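Local coordinates for protein mini spindles (Drosophila melanogaster, PDB 5VJC) that probably binds tubulin through its TOG domains, HEAT-repeat arrays, and so promotes microtubule dynamics and formation of the mitotic spindle, at residues V176-L180 and C191-L195; F169-F173 and Y202-P208. One frame throughout, in Å; residues are numbered along the deposited sequence.

Interaction 1 of 2, residues V176-L180 and C191-L195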
ATOM      1  N   VAL A 176       5.489  -4.749  -2.538  1.00 22.52           N
ATOM      2  CA  VAL A 176       6.268  -3.823  -3.339  1.00 23.39           C
ATOM      3  C   VAL A 176       6.910  -4.526  -4.521  1.00 21.33           C
ATOM      4  O   VAL A 176       6.892  -3.986  -5.645  1.00 21.65           O
ATOM      5  CB  VAL A 176       7.367  -3.125  -2.514  1.00 22.61           C
ATOM      6  CG1 VAL A 176       8.219  -2.228  -3.454  1.00 19.23           C
ATOM      7  CG2 VAL A 176       6.712  -2.288  -1.430  1.00 21.00           C
ATOM      8  N   MET A 177       7.467  -5.718  -4.268  1.00 20.50           N
ATOM      9  CA  MET A 177       8.035  -6.563  -5.326  1.00 25.99           C
ATOM     10  C   MET A 177       7.053  -6.783  -6.511  1.00 27.93           C
ATOM     11  O   MET A 177       7.471  -6.848  -7.672  1.00 25.03           O
ATOM     12  CB  MET A 177       8.460  -7.931  -4.762  1.00 25.39           C
ATOM     13  CG  MET A 177       9.802  -7.937  -4.000  1.00 30.19           C
ATOM     14  SD  MET A 177      11.228  -7.413  -5.017  1.00 30.33           S
ATOM     15  CE  MET A 177      11.301  -8.743  -6.213  1.00 32.46           C
ATOM     16  N   GLU A 178       5.760  -6.891  -6.216  1.00 25.20           N
ATOM     17  CA  GLU A 178       4.755  -7.133  -7.271  1.00 31.13           C
ATOM     18  C   GLU A 178       4.693  -5.972  -8.225  1.00 31.99           C
ATOM     19  O   GLU A 178       4.363  -6.143  -9.399  1.00 26.67           O
ATOM     20  CB  GLU A 178       3.366  -7.372  -6.679  1.00 32.02           C
ATOM     21  CG  GLU A 178       3.218  -8.696  -5.978  1.00 35.24           C
ATOM     22  CD  GLU A 178       3.602  -9.867  -6.876  1.00 48.17           C
ATOM     23  OE1 GLU A 178       3.068  -9.957  -8.008  1.00 46.48           O
ATOM     24  OE2 GLU A 178       4.457 -10.684  -6.459  1.00 48.51           O
ATOM     25  N   GLY A 179       5.054  -4.791  -7.719  1.00 30.19           N
ATOM     26  CA  GLY A 179       5.049  -3.572  -8.501  1.00 25.32           C
ATOM     27  C   GLY A 179       6.047  -3.588  -9.641  1.00 31.01           C
ATOM     28  O   GLY A 179       5.910  -2.814 -10.576  1.00 30.87           O
ATOM     29  N   LEU A 180       7.043  -4.473  -9.591  1.00 27.87           N
ATOM     30  CA  LEU A 180       7.992  -4.556 -10.704  1.00 31.52           C
ATOM     31  C   LEU A 180       7.330  -5.086 -11.988  1.00 30.83           C
ATOM     32  O   LEU A 180       7.885  -4.939 -13.071  1.00 33.32           O
ATOM     33  CB  LEU A 180       9.196  -5.442 -10.349  1.00 32.91           C
ATOM     34  CG  LEU A 180       9.999  -5.098  -9.092  1.00 32.47           C
ATOM     35  CD1 LEU A 180      11.254  -5.922  -9.052  1.00 31.93           C
ATOM     36  CD2 LEU A 180      10.323  -3.609  -9.022  1.00 30.67           C
ATOM     37  N   CYS A 191       8.550   1.704  -7.147  1.00 23.68           N
ATOM     38  CA  CYS A 191       8.649   0.475  -6.372  1.00 23.29           C
ATOM     39  C   CYS A 191      10.112   0.092  -6.185  1.00 25.92           C
ATOM     40  O   CYS A 191      10.509  -0.302  -5.090  1.00 20.64           O
ATOM     41  CB  CYS A 191       7.855  -0.667  -7.023  1.00 24.10           C
ATOM     42  SG  CYS A 191       6.054  -0.506  -6.777  1.00 26.55           S
ATOM     43  N   LEU A 192      10.926   0.235  -7.229  1.00 25.10           N
ATOM     44  CA  LEU A 192      12.364  -0.026  -7.069  1.00 22.11           C
ATOM     45  C   LEU A 192      13.022   0.857  -5.989  1.00 25.40           C
ATOM     46  O   LEU A 192      13.745   0.343  -5.134  1.00 25.42           O
ATOM     47  CB  LEU A 192      13.089   0.153  -8.402  1.00 24.68           C
ATOM     48  CG  LEU A 192      12.880  -0.996  -9.392  1.00 27.14           C
ATOM     49  CD1 LEU A 192      13.198  -0.551 -10.844  1.00 27.51           C
ATOM     50  CD2 LEU A 192      13.693  -2.227  -8.978  1.00 27.68           C
ATOM     51  N   ASP A 193      12.758   2.166  -6.017  1.00 21.97           N
ATOM     52  CA  ASP A 193      13.230   3.082  -4.971  1.00 24.05           C
ATOM     53  C   ASP A 193      12.731   2.664  -3.569  1.00 23.97           C
ATOM     54  O   ASP A 193      13.450   2.790  -2.576  1.00 24.68           O
ATOM     55  CB  ASP A 193      12.784   4.533  -5.261  1.00 24.40           C
ATOM     56  CG  ASP A 193      13.519   5.163  -6.454  1.00 29.52           C
ATOM     57  OD1 ASP A 193      14.497   4.572  -6.952  1.00 30.48           O
ATOM     58  OD2 ASP A 193      13.108   6.261  -6.891  1.00 29.58           O
ATOM     59  N   GLU A 194      11.503   2.172  -3.481  1.00 21.61           N
ATOM     60  CA  GLU A 194      10.989   1.724  -2.194  1.00 21.37           C
ATOM     61  C   GLU A 194      11.719   0.464  -1.734  1.00 24.10           C
ATOM     62  O   GLU A 194      12.050   0.325  -0.553  1.00 23.47           O
ATOM     63  CB  GLU A 194       9.471   1.492  -2.269  1.00 26.88           C
ATOM     64  CG  GLU A 194       8.803   1.460  -0.882  1.00 27.66           C
ATOM     65  CD  GLU A 194       8.927   2.787  -0.125  1.00 27.00           C
ATOM     66  OE1 GLU A 194       9.282   3.827  -0.735  1.00 27.09           O
ATOM     67  OE2 GLU A 194       8.626   2.805   1.081  1.00 24.63           O
ATOM     68  N   LEU A 195      12.004  -0.447  -2.662  1.00 23.94           N
ATOM     69  CA  LEU A 195      12.771  -1.631  -2.305  1.00 23.09           C
ATOM     70  C   LEU A 195      14.129  -1.224  -1.724  1.00 28.48           C
ATOM     71  O   LEU A 195      14.592  -1.805  -0.739  1.00 26.62           O
ATOM     72  CB  LEU A 195      12.949  -2.557  -3.512  1.00 27.76           C
ATOM     73  CG  LEU A 195      11.642  -3.207  -4.021  1.00 26.64           C
ATOM     74  CD1 LEU A 195      11.789  -3.802  -5.427  1.00 26.59           C
ATOM     75  CD2 LEU A 195      11.105  -4.270  -3.027  1.00 24.70           C
TER
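V176 and L195 meet where helix 169-178 draws to its close against helix 185-202, and the pair illustrates how helical repeats close on branched aliphatic side chains. With CG1 anti to the backbone N (chi1 176°), V176 extends that methyl across the gap, where it lies 3.6 Å from L195 CD2 and 3.4 Å from the carbonyl oxygen of C191, an atom already engaged by the L195 amide within its own helix. E194, a buried acid, touches the same methyl with its CB, while its carboxylate turns off to pair with R161 of helix 150-166. The backbones also come close at G179, whose CA rests 3.7 Å from C191 SG; a beta carbon there would run into the sulfur. Farther along, L180 CD2 and L192 CD2 come within 3.6 Å, the two leucines crossing at about a right angle, with Q218 and helix 209-217 beside them. The open side is looser. M177, bent at chi2 and chi3, lays SD 3.7 Å from L195 CD1 yet remains partly exposed, and E178 faces solvent, where it forms a salt bridge with K181. No hydrogen bond joins the two segments, which implies that shape and burial of apolar surface hold them together.

Interaction 2 of 2, residues F169-F173 and Y202-P208; sequences FVKVF and YGMNICP
In this HEAT-repeat array, the turn that leads out of helix 185-202 and into helix 209-217 folds over the first turn of helix 169-178, and its contacts run from an aromatic stack at the margin to a buried carbonyl. At the margin F169 and Y202 form an offset stack, with ring centroids 4.2 Å apart and planes inclined by 19°. F169 CG stands between its backbone N and carbonyl carbon (chi1 53°), a torsion that lays the ring over one face of Y202, while F169 CB makes a CH-pi contact with that same tyrosine ring. I206 then wedges between the two phenylalanines. I206 CD1 meets the edge of the F169 ring, 3.5 Å from F169 CD1, and I206 CG1 packs 3.7 Å from F173 CB. The backbone oxygen of I206 sits over the centre of one face of the F173 ring, 3.2 Å above its plane. C207 SG approaches the same ring obliquely, 3.8 Å from F173 CZ, as a sulfur-aromatic contact. F173 also packs on L195 and I199 of helix 185-202 and on A211 of helix 209-217. Replacing F173 with an alanine would probably open a gap beneath the I206 carbonyl and deprive C207 SG of its aromatic neighbour. G203, just past helix 185-202, takes a positive phi; a short 3-10 segment follows, and P208 takes the N-cap position of helix 209-217. Such a compact helix-to-helix turn, packed against the start of helix 169-178, the helix before 185-202 in the chain, is typical of alpha-solenoid folds.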
ATOM      1  N   PHE A 169       6.872  -6.481   7.822  1.00 22.72           N
ATOM      2  CA  PHE A 169       7.650  -5.786   6.810  1.00 27.15           C
ATOM      3  C   PHE A 169       8.020  -6.759   5.702  1.00 24.68           C
ATOM      4  O   PHE A 169       8.093  -6.353   4.557  1.00 22.61           O
ATOM      5  CB  PHE A 169       8.906  -5.076   7.401  1.00 28.66           C
ATOM      6  CG  PHE A 169       9.821  -5.962   8.223  1.00 28.27           C
ATOM      7  CD1 PHE A 169      10.812  -6.727   7.611  1.00 28.15           C
ATOM      8  CD2 PHE A 169       9.738  -5.968   9.606  1.00 28.48           C
ATOM      9  CE1 PHE A 169      11.672  -7.528   8.364  1.00 30.92           C
ATOM     10  CE2 PHE A 169      10.595  -6.769  10.377  1.00 32.37           C
ATOM     11  CZ  PHE A 169      11.564  -7.548   9.752  1.00 35.65           C
ATOM     12  N   VAL A 170       8.143  -8.053   6.006  1.00 25.57           N
ATOM     13  CA  VAL A 170       8.425  -9.008   4.933  1.00 27.46           C
ATOM     14  C   VAL A 170       7.234  -9.067   3.944  1.00 26.21           C
ATOM     15  O   VAL A 170       7.428  -9.121   2.723  1.00 22.74           O
ATOM     16  CB  VAL A 170       8.756 -10.412   5.482  1.00 29.35           C
ATOM     17  CG1 VAL A 170       8.615 -11.465   4.407  1.00 37.59           C
ATOM     18  CG2 VAL A 170      10.162 -10.443   6.077  1.00 34.68           C
ATOM     19  N   LYS A 171       6.011  -8.983   4.460  1.00 24.03           N
ATOM     20  CA  LYS A 171       4.834  -8.997   3.586  1.00 24.87           C
ATOM     21  C   LYS A 171       4.764  -7.733   2.728  1.00 25.76           C
ATOM     22  O   LYS A 171       4.461  -7.806   1.545  1.00 24.51           O
ATOM     23  CB  LYS A 171       3.556  -9.160   4.399  1.00 25.79           C
ATOM     24  CG  LYS A 171       3.469 -10.502   5.106  1.00 34.46           C
ATOM     25  CD  LYS A 171       2.123 -10.701   5.767  1.00 34.84           C
ATOM     26  CE  LYS A 171       1.956 -12.151   6.236  1.00 44.20           C
ATOM     27  NZ  LYS A 171       2.054 -13.091   5.077  1.00 50.22           N
ATOM     28  N   VAL A 172       5.075  -6.579   3.314  1.00 29.07           N
ATOM     29  CA  VAL A 172       5.101  -5.330   2.552  1.00 26.31           C
ATOM     30  C   VAL A 172       6.158  -5.390   1.453  1.00 24.59           C
ATOM     31  O   VAL A 172       5.902  -4.978   0.305  1.00 25.48           O
ATOM     32  CB  VAL A 172       5.353  -4.121   3.463  1.00 27.93           C
ATOM     33  CG1 VAL A 172       5.514  -2.837   2.627  1.00 25.88           C
ATOM     34  CG2 VAL A 172       4.193  -3.972   4.458  1.00 27.32           C
ATOM     35  N   PHE A 173       7.335  -5.916   1.796  1.00 21.07           N
ATOM     36  CA  PHE A 173       8.392  -6.101   0.812  1.00 23.00           C
ATOM     37  C   PHE A 173       7.853  -6.886  -0.384  1.00 24.19           C
ATOM     38  O   PHE A 173       8.072  -6.484  -1.528  1.00 23.50           O
ATOM     39  CB  PHE A 173       9.617  -6.813   1.410  1.00 22.15           C
ATOM     40  CG  PHE A 173      10.781  -6.929   0.446  1.00 26.68           C
ATOM     41  CD1 PHE A 173      11.728  -5.919   0.357  1.00 23.68           C
ATOM     42  CD2 PHE A 173      10.920  -8.039  -0.365  1.00 28.05           C
ATOM     43  CE1 PHE A 173      12.800  -6.023  -0.517  1.00 29.54           C
ATOM     44  CE2 PHE A 173      11.973  -8.135  -1.258  1.00 29.45           C
ATOM     45  CZ  PHE A 173      12.905  -7.134  -1.335  1.00 26.81           C
ATOM     46  N   TYR A 202      15.986  -2.500   6.678  1.00 25.39           N
ATOM     47  CA  TYR A 202      15.798  -3.781   7.326  1.00 27.16           C
ATOM     48  C   TYR A 202      16.979  -4.712   7.079  1.00 32.38           C
ATOM     49  O   TYR A 202      17.074  -5.767   7.689  1.00 29.61           O
ATOM     50  CB  TYR A 202      14.496  -4.421   6.846  1.00 28.23           C
ATOM     51  CG  TYR A 202      13.279  -3.691   7.372  1.00 26.06           C
ATOM     52  CD1 TYR A 202      12.785  -3.961   8.641  1.00 27.63           C
ATOM     53  CD2 TYR A 202      12.644  -2.714   6.617  1.00 26.77           C
ATOM     54  CE1 TYR A 202      11.680  -3.278   9.147  1.00 27.50           C
ATOM     55  CE2 TYR A 202      11.531  -2.033   7.110  1.00 24.94           C
ATOM     56  CZ  TYR A 202      11.050  -2.329   8.372  1.00 25.63           C
ATOM     57  OH  TYR A 202       9.959  -1.657   8.879  1.00 25.51           O
ATOM     58  N   GLY A 203      17.867  -4.316   6.175  1.00 29.00           N
ATOM     59  CA  GLY A 203      18.978  -5.171   5.786  1.00 32.01           C
ATOM     60  C   GLY A 203      18.545  -6.354   4.935  1.00 38.01           C
ATOM     61  O   GLY A 203      17.358  -6.509   4.602  1.00 33.66           O
ATOM     62  N   MET A 204      19.506  -7.207   4.583  1.00 33.21           N
ATOM     63  CA  MET A 204      19.241  -8.274   3.623  1.00 36.40           C
ATOM     64  C   MET A 204      18.315  -9.359   4.120  1.00 36.72           C
ATOM     65  O   MET A 204      17.897 -10.192   3.317  1.00 39.88           O
ATOM     66  CB  MET A 204      20.548  -8.913   3.158  1.00 39.39           C
ATOM     67  CG  MET A 204      21.427  -7.964   2.369  1.00 38.08           C
ATOM     68  SD  MET A 204      20.657  -7.411   0.830  1.00 41.71           S
ATOM     69  CE  MET A 204      20.143  -8.998   0.156  1.00 35.85           C
ATOM     70  N   ASN A 205      17.978  -9.373   5.415  1.00 33.69           N
ATOM     71  CA  ASN A 205      16.978 -10.324   5.888  1.00 33.95           C
ATOM     72  C   ASN A 205      15.648 -10.158   5.132  1.00 35.40           C
ATOM     73  O   ASN A 205      14.869 -11.103   5.022  1.00 36.34           O
ATOM     74  CB  ASN A 205      16.715 -10.171   7.394  1.00 37.29           C
ATOM     75  CG  ASN A 205      17.827 -10.767   8.256  1.00 49.83           C
ATOM     76  OD1 ASN A 205      18.891 -11.139   7.757  1.00 45.46           O
ATOM     77  ND2 ASN A 205      17.581 -10.847   9.561  1.00 51.06           N
ATOM     78  N   ILE A 206      15.387  -8.955   4.633  1.00 33.79           N
ATOM     79  CA  ILE A 206      14.099  -8.664   3.988  1.00 33.37           C
ATOM     80  C   ILE A 206      14.132  -9.009   2.505  1.00 32.76           C
ATOM     81  O   ILE A 206      13.099  -9.006   1.816  1.00 33.22           O
ATOM     82  CB  ILE A 206      13.718  -7.185   4.160  1.00 25.83           C
ATOM     83  CG1 ILE A 206      12.201  -7.005   4.066  1.00 28.47           C
ATOM     84  CG2 ILE A 206      14.459  -6.304   3.148  1.00 23.41           C
ATOM     85  CD1 ILE A 206      11.736  -5.598   4.412  1.00 28.27           C
ATOM     86  N   CYS A 207      15.323  -9.310   2.006  1.00 34.85           N
ATOM     87  CA  CYS A 207      15.496  -9.435   0.571  1.00 36.48           C
ATOM     88  C   CYS A 207      16.149 -10.751   0.188  1.00 42.28           C
ATOM     89  O   CYS A 207      17.368 -10.853   0.196  1.00 45.33           O
ATOM     90  CB  CYS A 207      16.328  -8.260   0.058  1.00 32.25           C
ATOM     91  SG  CYS A 207      16.556  -8.220  -1.716  1.00 40.49           S
ATOM     92  N   PRO A 208      15.342 -11.772  -0.147  1.00 47.14           N
ATOM     93  CA  PRO A 208      15.975 -13.040  -0.533  1.00 46.36           C
ATOM     94  C   PRO A 208      16.686 -12.960  -1.892  1.00 46.59           C
ATOM     95  O   PRO A 208      16.525 -11.986  -2.639  1.00 42.20           O
ATOM     96  CB  PRO A 208      14.797 -14.022  -0.570  1.00 45.44           C
ATOM     97  CG  PRO A 208      13.597 -13.176  -0.755  1.00 44.39           C
ATOM     98  CD  PRO A 208      13.879 -11.888  -0.050  1.00 38.94           C
TER

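Interactions 1 and 2 share helix 169-178 but use opposite ends of it: interaction 1 takes its C-terminal end and pairs it with the middle of helix 185-202, whereas interaction 2 takes its first turn and pairs it with the loop that follows that second helix. Interaction 1 is buried and almost wholly aliphatic, with sulfur atoms at two points. Interaction 2 is only partly buried and relies on aromatic faces, a backbone carbonyl and a cysteine sulfur. They bury similar areas, 351 and 359 Å², and are continuous, since L195 CD2 of interaction 1 packs 3.5 Å from F173 CE1 of interaction 2.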